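Local coordinates for allantoin racemase (PDB 5LG5), which probably catalyses the racemisation of allantoin and related 5-substituted hydantoins, interconverting their D and L forms, at residues L122-L127 with A137-S142; I95-A100 with K128-Y133; I3-V8 with E16-Q21. All coordinates share one frame; numbering follows the deposited sequence.

Contact 1. Residues L122-L127 with A137-S142; sequences LIEDRL and ASVRAS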
loop_
_atom_site.group_PDB
_atom_site.type_symbol
_atom_site.label_atom_id
_atom_site.label_comp_id
_atom_site.label_asym_id
_atom_site.label_seq_id
_atom_site.Cartn_x
_atom_site.Cartn_y
_atom_site.Cartn_z
ATOM N N LEU E 122 -4.729 -10.133 15.402
ATOM C CA LEU E 122 -6.013 -10.594 14.883
ATOM C C LEU E 122 -6.878 -9.378 14.504
ATOM O O LEU E 122 -7.510 -9.342 13.442
ATOM C CB LEU E 122 -6.744 -11.450 15.925
ATOM C CG LEU E 122 -6.222 -12.832 16.382
ATOM C CD1 LEU E 122 -7.291 -13.916 16.373
ATOM C CD2 LEU E 122 -4.969 -13.270 15.666
ATOM N N ILE E 123 -6.929 -8.392 15.393
ATOM C CA ILE E 123 -7.688 -7.165 15.121
ATOM C C ILE E 123 -7.092 -6.390 13.950
ATOM O O ILE E 123 -7.817 -5.927 13.067
ATOM C CB ILE E 123 -7.773 -6.292 16.382
ATOM C CG1 ILE E 123 -8.538 -7.070 17.459
ATOM C CG2 ILE E 123 -8.426 -4.930 16.086
ATOM C CD1 ILE E 123 -8.389 -6.499 18.855
ATOM N N GLU E 124 -5.772 -6.262 13.940
ATOM C CA GLU E 124 -5.073 -5.624 12.828
ATOM C C GLU E 124 -5.457 -6.307 11.508
ATOM O O GLU E 124 -5.768 -5.636 10.526
ATOM C CB GLU E 124 -3.560 -5.671 13.047
ATOM C CG GLU E 124 -3.066 -4.767 14.176
ATOM C CD GLU E 124 -1.615 -5.002 14.511
ATOM O OE1 GLU E 124 -1.089 -6.069 14.109
ATOM O OE2 GLU E 124 -1.007 -4.133 15.187
ATOM N N ASP E 125 -5.454 -7.637 11.494
ATOM C CA ASP E 125 -5.802 -8.361 10.272
ATOM C C ASP E 125 -7.266 -8.123 9.834
ATOM O O ASP E 125 -7.531 -7.879 8.657
ATOM C CB ASP E 125 -5.503 -9.865 10.412
ATOM C CG ASP E 125 -4.006 -10.198 10.325
ATOM O OD1 ASP E 125 -3.645 -11.353 10.654
ATOM O OD2 ASP E 125 -3.187 -9.330 9.950
ATOM N N ARG E 126 -8.207 -8.157 10.777
ATOM C CA ARG E 126 -9.619 -7.925 10.441
ATOM C C ARG E 126 -9.891 -6.506 9.902
ATOM O O ARG E 126 -10.712 -6.321 9.002
ATOM C CB ARG E 126 -10.547 -8.227 11.638
ATOM C CG ARG E 126 -10.599 -9.712 12.066
ATOM C CD ARG E 126 -10.968 -10.657 10.917
ATOM N NE ARG E 126 -12.358 -10.494 10.475
ATOM C CZ ARG E 126 -12.910 -11.170 9.465
ATOM N NH1 ARG E 126 -12.186 -12.040 8.779
ATOM N NH2 ARG E 126 -14.182 -10.973 9.134
ATOM N N LEU E 127 -9.234 -5.513 10.493
ATOM C CA LEU E 127 -9.386 -4.116 10.076
ATOM C C LEU E 127 -8.799 -3.890 8.681
ATOM O O LEU E 127 -9.349 -3.124 7.875
ATOM C CB LEU E 127 -8.749 -3.172 11.110
ATOM C CG LEU E 127 -9.474 -3.067 12.462
ATOM C CD1 LEU E 127 -8.688 -2.231 13.478
ATOM C CD2 LEU E 127 -10.858 -2.466 12.257
ATOM N N ALA E 137 -4.522 4.484 13.996
ATOM C CA ALA E 137 -3.227 4.896 14.536
ATOM C C ALA E 137 -2.501 3.737 15.241
ATOM O O ALA E 137 -1.270 3.663 15.225
ATOM C CB ALA E 137 -3.393 6.079 15.479
ATOM N N SER E 138 -3.269 2.843 15.859
ATOM C CA SER E 138 -2.712 1.690 16.554
ATOM C C SER E 138 -3.806 0.797 17.111
ATOM O O SER E 138 -4.952 1.219 17.306
ATOM C CB SER E 138 -1.786 2.135 17.697
ATOM O OG SER E 138 -2.472 2.958 18.625
ATOM N N VAL E 139 -3.441 -0.454 17.354
ATOM C CA VAL E 139 -4.258 -1.349 18.142
ATOM C C VAL E 139 -3.439 -1.705 19.358
ATOM O O VAL E 139 -2.336 -2.235 19.230
ATOM C CB VAL E 139 -4.615 -2.617 17.353
ATOM C CG1 VAL E 139 -5.438 -3.607 18.235
ATOM C CG2 VAL E 139 -5.355 -2.232 16.090
ATOM N N ARG E 140 -3.955 -1.385 20.537
ATOM C CA ARG E 140 -3.194 -1.574 21.765
ATOM C C ARG E 140 -3.900 -2.494 22.736
ATOM O O ARG E 140 -5.127 -2.458 22.868
ATOM C CB ARG E 140 -2.958 -0.236 22.456
ATOM C CG ARG E 140 -2.054 0.692 21.706
ATOM C CD ARG E 140 -1.743 1.893 22.561
ATOM N NE ARG E 140 -0.546 2.558 22.086
ATOM C CZ ARG E 140 0.625 2.481 22.698
ATOM N NH1 ARG E 140 0.731 1.795 23.828
ATOM N NH2 ARG E 140 1.673 3.111 22.189
ATOM N N ALA E 141 -3.111 -3.283 23.451
ATOM C CA ALA E 141 -3.659 -4.207 24.427
ATOM C C ALA E 141 -3.512 -3.650 25.838
ATOM O O ALA E 141 -2.447 -3.191 26.223
ATOM C CB ALA E 141 -2.964 -5.564 24.317
ATOM N N SER E 142 -4.582 -3.720 26.612
ATOM C CA SER E 142 -4.527 -3.293 28.001
ATOM C C SER E 142 -3.699 -4.280 28.826
ATOM O O SER E 142 -3.128 -3.910 29.848
ATOM C CB SER E 142 -5.943 -3.153 28.558
ATOM O OG SER E 142 -6.584 -4.407 28.588
HETATM O O HOH W 1 -1.700 -1.581 15.351
#

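Contact 2. Residues I95-A100 with K128-Y133; sequences ITEAAA and KLAGLY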
loop_
_atom_site.group_PDB
_atom_site.type_symbol
_atom_site.label_atom_id
_atom_site.label_comp_id
_atom_site.label_asym_id
_atom_site.label_seq_id
_atom_site.Cartn_x
_atom_site.Cartn_y
_atom_site.Cartn_z
ATOM N N ILE E 95 -19.044 -5.652 15.372
ATOM C CA ILE E 95 -18.770 -4.466 16.190
ATOM C C ILE E 95 -17.391 -3.881 15.919
ATOM O O ILE E 95 -17.148 -2.703 16.169
ATOM C CB ILE E 95 -18.958 -4.729 17.699
ATOM C CG1 ILE E 95 -17.880 -5.680 18.234
ATOM C CG2 ILE E 95 -20.370 -5.264 17.972
ATOM C CD1 ILE E 95 -17.943 -5.892 19.772
ATOM N N THR E 96 -16.500 -4.716 15.393
ATOM C CA THR E 96 -15.157 -4.299 15.023
ATOM C C THR E 96 -15.205 -3.212 13.969
ATOM O O THR E 96 -14.671 -2.115 14.141
ATOM C CB THR E 96 -14.375 -5.480 14.415
ATOM O OG1 THR E 96 -14.433 -6.613 15.298
ATOM C CG2 THR E 96 -12.929 -5.089 14.142
ATOM N N GLU E 97 -15.859 -3.527 12.865
ATOM C CA GLU E 97 -15.971 -2.592 11.767
ATOM C C GLU E 97 -16.917 -1.465 12.111
ATOM O O GLU E 97 -16.654 -0.314 11.788
ATOM C CB GLU E 97 -16.364 -3.364 10.518
ATOM C CG GLU E 97 -15.245 -4.341 10.206
ATOM C CD GLU E 97 -15.707 -5.630 9.584
ATOM O OE1 GLU E 97 -15.009 -6.642 9.792
ATOM O OE2 GLU E 97 -16.757 -5.637 8.903
ATOM N N ALA E 98 -17.970 -1.779 12.855
ATOM C CA ALA E 98 -18.870 -0.733 13.315
ATOM C C ALA E 98 -18.082 0.321 14.087
ATOM O O ALA E 98 -18.170 1.510 13.776
ATOM C CB ALA E 98 -19.968 -1.317 14.179
ATOM N N ALA E 99 -17.265 -0.112 15.048
ATOM C CA ALA E 99 -16.497 0.846 15.847
ATOM C C ALA E 99 -15.526 1.665 14.992
ATOM O O ALA E 99 -15.501 2.896 15.090
ATOM C CB ALA E 99 -15.755 0.137 16.978
ATOM N N ALA E 100 -14.742 0.995 14.142
ATOM C CA ALA E 100 -13.745 1.706 13.349
ATOM C C ALA E 100 -14.409 2.656 12.374
ATOM O O ALA E 100 -14.011 3.811 12.246
ATOM C CB ALA E 100 -12.835 0.728 12.618
ATOM N N LYS E 128 -7.673 -4.549 8.405
ATOM C CA LYS E 128 -7.054 -4.490 7.080
ATOM C C LYS E 128 -7.950 -5.098 6.019
ATOM O O LYS E 128 -8.179 -4.498 4.963
ATOM C CB LYS E 128 -5.691 -5.188 7.094
ATOM C CG LYS E 128 -4.612 -4.362 7.778
ATOM C CD LYS E 128 -3.308 -5.141 7.902
ATOM C CE LYS E 128 -2.263 -4.320 8.642
ATOM N NZ LYS E 128 -1.001 -5.102 8.832
ATOM N N LEU E 129 -8.484 -6.274 6.324
ATOM C CA LEU E 129 -9.353 -6.982 5.403
ATOM C C LEU E 129 -10.625 -6.178 5.149
ATOM O O LEU E 129 -11.168 -6.199 4.038
ATOM C CB LEU E 129 -9.737 -8.355 5.974
ATOM C CG LEU E 129 -8.809 -9.497 5.533
ATOM C CD1 LEU E 129 -9.096 -10.802 6.285
ATOM C CD2 LEU E 129 -8.827 -9.707 4.023
ATOM N N ALA E 130 -11.109 -5.484 6.179
ATOM C CA ALA E 130 -12.318 -4.678 6.055
ATOM C C ALA E 130 -12.044 -3.358 5.334
ATOM O O ALA E 130 -12.968 -2.626 5.014
ATOM C CB ALA E 130 -12.935 -4.416 7.434
ATOM N N GLY E 131 -10.777 -3.052 5.094
ATOM C CA GLY E 131 -10.405 -1.798 4.464
ATOM C C GLY E 131 -10.640 -0.617 5.379
ATOM O O GLY E 131 -10.970 0.481 4.923
ATOM N N LEU E 132 -10.457 -0.834 6.676
ATOM C CA LEU E 132 -10.674 0.217 7.672
ATOM C C LEU E 132 -9.431 0.517 8.480
ATOM O O LEU E 132 -9.493 1.250 9.459
ATOM C CB LEU E 132 -11.828 -0.157 8.615
ATOM C CG LEU E 132 -13.237 -0.187 8.015
ATOM C CD1 LEU E 132 -14.207 -0.794 8.997
ATOM C CD2 LEU E 132 -13.695 1.219 7.635
ATOM N N TYR E 133 -8.306 -0.068 8.083
ATOM C CA TYR E 133 -7.071 0.066 8.848
ATOM C C TYR E 133 -6.240 1.317 8.536
ATOM O O TYR E 133 -5.409 1.732 9.344
ATOM C CB TYR E 133 -6.212 -1.193 8.721
ATOM C CG TYR E 133 -5.097 -1.223 9.732
ATOM C CD1 TYR E 133 -5.364 -1.463 11.078
ATOM C CD2 TYR E 133 -3.781 -0.980 9.351
ATOM C CE1 TYR E 133 -4.345 -1.477 12.017
ATOM C CE2 TYR E 133 -2.760 -0.988 10.281
ATOM C CZ TYR E 133 -3.048 -1.235 11.608
ATOM O OH TYR E 133 -2.028 -1.244 12.529
#

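Contact 3. Residues I3-V8 with E16-Q21; sequences ILVVNV and ETIAEQ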
loop_
_atom_site.group_PDB
_atom_site.type_symbol
_atom_site.label_atom_id
_atom_site.label_comp_id
_atom_site.label_asym_id
_atom_site.label_seq_id
_atom_site.Cartn_x
_atom_site.Cartn_y
_atom_site.Cartn_z
ATOM N N ILE E 3 -33.159 -7.125 16.002
ATOM C CA ILE E 3 -31.742 -7.303 15.731
ATOM C C ILE E 3 -31.162 -8.298 16.712
ATOM O O ILE E 3 -31.293 -8.116 17.928
ATOM C CB ILE E 3 -30.967 -5.961 15.850
ATOM C CG1 ILE E 3 -31.610 -4.886 14.961
ATOM C CG2 ILE E 3 -29.509 -6.129 15.493
ATOM C CD1 ILE E 3 -30.911 -3.540 15.047
ATOM N N LEU E 4 -30.569 -9.372 16.190
ATOM C CA LEU E 4 -29.818 -10.313 17.015
ATOM C C LEU E 4 -28.456 -9.714 17.285
ATOM O O LEU E 4 -27.812 -9.190 16.379
ATOM C CB LEU E 4 -29.649 -11.688 16.355
ATOM C CG LEU E 4 -30.796 -12.701 16.219
ATOM C CD1 LEU E 4 -32.169 -12.081 16.358
ATOM C CD2 LEU E 4 -30.682 -13.513 14.939
ATOM N N VAL E 5 -28.063 -9.742 18.552
ATOM C CA VAL E 5 -26.753 -9.313 18.972
ATOM C C VAL E 5 -26.075 -10.533 19.565
ATOM O O VAL E 5 -26.444 -10.986 20.643
ATOM C CB VAL E 5 -26.873 -8.172 19.977
ATOM C CG1 VAL E 5 -25.499 -7.648 20.367
ATOM C CG2 VAL E 5 -27.712 -7.060 19.359
ATOM N N VAL E 6 -25.110 -11.092 18.840
ATOM C CA VAL E 6 -24.566 -12.394 19.192
ATOM C C VAL E 6 -23.185 -12.283 19.807
ATOM O O VAL E 6 -22.252 -11.749 19.207
ATOM C CB VAL E 6 -24.518 -13.323 17.966
ATOM C CG1 VAL E 6 -24.206 -14.740 18.395
ATOM C CG2 VAL E 6 -25.849 -13.286 17.240
ATOM N N ASN E 7 -23.073 -12.754 21.037
ATOM C CA ASN E 7 -21.795 -12.821 21.717
ATOM C C ASN E 7 -20.936 -13.819 20.947
ATOM O O ASN E 7 -21.462 -14.788 20.385
ATOM C CB ASN E 7 -22.038 -13.289 23.148
ATOM C CG ASN E 7 -20.815 -13.168 24.042
ATOM O OD1 ASN E 7 -19.727 -12.774 23.611
ATOM N ND2 ASN E 7 -20.992 -13.542 25.306
ATOM N N VAL E 8 -19.628 -13.604 20.888
ATOM C CA VAL E 8 -18.784 -14.561 20.180
ATOM C C VAL E 8 -18.348 -15.644 21.147
ATOM O O VAL E 8 -17.963 -16.751 20.732
ATOM C CB VAL E 8 -17.542 -13.911 19.541
ATOM C CG1 VAL E 8 -17.944 -13.083 18.307
ATOM C CG2 VAL E 8 -16.812 -13.039 20.566
ATOM N N GLU E 16 -25.412 -10.629 28.228
ATOM C CA GLU E 16 -26.353 -9.746 28.916
ATOM C C GLU E 16 -25.837 -8.310 28.960
ATOM O O GLU E 16 -26.572 -7.362 28.689
ATOM C CB GLU E 16 -26.623 -10.283 30.323
ATOM C CG GLU E 16 -27.581 -11.467 30.345
ATOM C CD GLU E 16 -27.957 -11.906 31.758
ATOM O OE1 GLU E 16 -27.767 -11.111 32.709
ATOM O OE2 GLU E 16 -28.399 -13.069 31.916
ATOM N N THR E 17 -24.566 -8.156 29.312
ATOM C CA THR E 17 -23.947 -6.842 29.355
ATOM C C THR E 17 -24.017 -6.195 27.975
ATOM O O THR E 17 -24.392 -5.032 27.840
ATOM C CB THR E 17 -22.485 -6.930 29.788
ATOM O OG1 THR E 17 -22.402 -7.528 31.086
ATOM C CG2 THR E 17 -21.847 -5.551 29.809
ATOM N N ILE E 18 -23.672 -6.970 26.949
ATOM C CA ILE E 18 -23.685 -6.470 25.579
ATOM C C ILE E 18 -25.105 -6.095 25.192
ATOM O O ILE E 18 -25.346 -5.036 24.600
ATOM C CB ILE E 18 -23.114 -7.514 24.593
ATOM C CG1 ILE E 18 -21.615 -7.696 24.823
ATOM C CG2 ILE E 18 -23.353 -7.089 23.160
ATOM C CD1 ILE E 18 -21.017 -8.904 24.069
ATOM N N ALA E 19 -26.045 -6.973 25.525
ATOM C CA ALA E 19 -27.447 -6.744 25.189
ATOM C C ALA E 19 -28.038 -5.521 25.897
ATOM O O ALA E 19 -28.830 -4.790 25.302
ATOM C CB ALA E 19 -28.272 -7.984 25.484
ATOM N N GLU E 20 -27.664 -5.289 27.155
ATOM C CA GLU E 20 -28.167 -4.102 27.850
ATOM C C GLU E 20 -27.724 -2.848 27.117
ATOM O O GLU E 20 -28.505 -1.923 26.905
ATOM C CB GLU E 20 -27.632 -3.986 29.275
ATOM C CG GLU E 20 -28.103 -4.975 30.297
ATOM C CD GLU E 20 -27.414 -4.721 31.640
ATOM O OE1 GLU E 20 -26.644 -3.731 31.738
ATOM O OE2 GLU E 20 -27.639 -5.508 32.586
ATOM N N GLN E 21 -26.445 -2.821 26.751
ATOM C CA GLN E 21 -25.885 -1.669 26.063
ATOM C C GLN E 21 -26.555 -1.440 24.726
ATOM O O GLN E 21 -26.803 -0.300 24.333
ATOM C CB GLN E 21 -24.381 -1.845 25.867
ATOM C CG GLN E 21 -23.605 -1.692 27.154
ATOM C CD GLN E 21 -23.836 -0.332 27.792
ATOM O OE1 GLN E 21 -23.844 0.702 27.110
ATOM N NE2 GLN E 21 -24.011 -0.325 29.112
#

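Contact 1. Residues L122-L127 with A137-S142
Val139 carries the strand's side of this contact, meeting Ile123, Glu124 and Leu127 on helix 120-129. The two axes run closer to antiparallel than to crossed, at 146°, and approach to 9.2 Å. Ser138, just before Val139, points away from the helix; its hydroxyl is engaged by Asp171 and Ser111, as suits a polar residue on that face.

Val139 then turns toward the helix. Its chi1 of 177° sets CG1 opposite the backbone N and CG2 beside that N. CG1 of Val139 faces Ile123, 3.9 Å from its CG2, while CG2 of Val139 sits between Ile123, Glu124 and Leu127. This second branch, CG2 of Val139, lies 3.9 Å from the methylene CG of Glu124 and 4.2 Å from CD1 of Leu127, one helical turn beyond Ile123. A beta-branched residue suits this place, since it fits the extended backbone and offers two methyls to one helix. Glu124 has a double role: its aliphatic part packs on the valine, while its extended chain carries the carboxylate past it to a water. That water donates to OE2 of Glu124 at 2.6 Å and accepts from the backbone N of Val139 at 2.9 Å, so the N-H of Val139, on an outermost strand of the sheet within this chain, is satisfied by the bridge.

Arg140 points away again, and its guanidinium reaches Asp171 in a salt bridge and Gln163 by a hydrogen bond, both on the side of helix 153-171. OG of Ser142, just past the strand, hydrogen-bonds the carbonyl O of Thr114. Ile123 and Leu127 also touch strand 110-114, so the whole is the helix-on-strand packing of a beta-alpha-beta unit: strand 110-114, helix 120-129, and strand 136-141 laid parallel to the first.

Contact 2. Residues I95-A100 with K128-Y133
Glu97 directs CG opposite its own carbonyl carbon (chi1 -63°), and a bend at chi2 (147°) lays the chain beside the methyl of Ala130. CG of Glu97 approaches CB of Ala130 to 3.6 Å, and the carboxylate carbon CD keeps nearly as near to that methyl, at 3.7 Å. Leu132 likewise holds CG beside its backbone N (chi1 -68°) and extends from there, sending CD1 across the base of the glutamate at about a right angle to it. The methyl CD1 of Leu132 lies 3.7 Å from CB of Glu97 and equally close to the backbone O of that residue, while CB of Ala100, one turn on, flanks it at 4.2 Å. Alanine suits both places, since a lone methyl lets the backbones come near.

Gly131, with the positive phi that glycine adopts easily, closes helix 120-129 in a Schellman motif: its N bonds back to O of Lys128 at 3.0 Å, and N of Leu132 probably to O of Leu127. This turn delivers Ala130 and Leu132 to the same side of helix 95-103. Beyond the apolar part, OE2 of Glu97 forms a salt bridge with Arg81. Were Glu97 replaced by an alanine, Arg81 would probably lose its carboxylate mate and a gap would open over the methyl of Ala130, while the CB contact with Leu132 could remain. The surface continues into the assembly, for Phe105 of a neighbouring subunit packs on Glu97, and Arg135 of that same subunit bonds the carbonyl of Ala130.

Contact 3. Residues I3-V8 with E16-Q21
Val5 and Ile18 meet aslant, each offering a methyl that stands opposite its own backbone N: CG1 of Val5 (chi1 -177°) touches CG2 of Ile18 at 3.6 Å. The strand residue points toward the helix and the helix residue toward the strand, so two beta-branched side chains meet with one branch apiece. The other branch of Ile18 leaves beside its backbone N (chi1 -69°) and runs on extended, carrying CD1 toward the C-terminal part of the strand. There it meets Asn7 at about a right angle, with CD1 of Ile18 4.1 Å from OD1 of Asn7, a plain van der Waals approach.

The amide of Asn7 is held by polar partners instead: OD1 accepts from the N of Asn9, and ND2 is bonded to OG1 of Thr15. Together they fix the rotation of the amide, and the Thr15 bond ties Asn7 to the first turn of helix 12-25, a job suited to asparagine with its acceptor and donor side by side. The backbones are nearest where CA of Val5 lies 6.8 Å from CA of Ala19, a spacing consistent with a small residue there.

Strand 2-7 lies between strands 31-35 and 70-74 in a parallel sheet, and helix 12-25 links it to strand 31-35 as a beta-alpha-beta unit. Ile18 also touches Ala74, Val5 touches Ile32, and Val6, pointing away from helix 12-25, packs on helix 47-63.

In the fold
From the N terminus, contact 3 closes first, bringing helix 12-25 back onto strand 2-7 over a seven-residue connection in the sheet that holds strands 31-35, 70-74 and 92-94. Contact 2 opens next, at 95-100 after strand 92-94. Before it closes, the chain passes through strand 110-114 of the second sheet and contact 1 opens at 122-127. Residues 128-133 then close contact 2 and 137-142 close contact 1, so these two cross. Through Leu127, packed on Ala100 and Thr96, they join helix 95-103, which follows the last strand of the first sheet, to helix 120-129, which packs on the second. Contact 3 stands apart, its centre about 22 Å from that of contact 1.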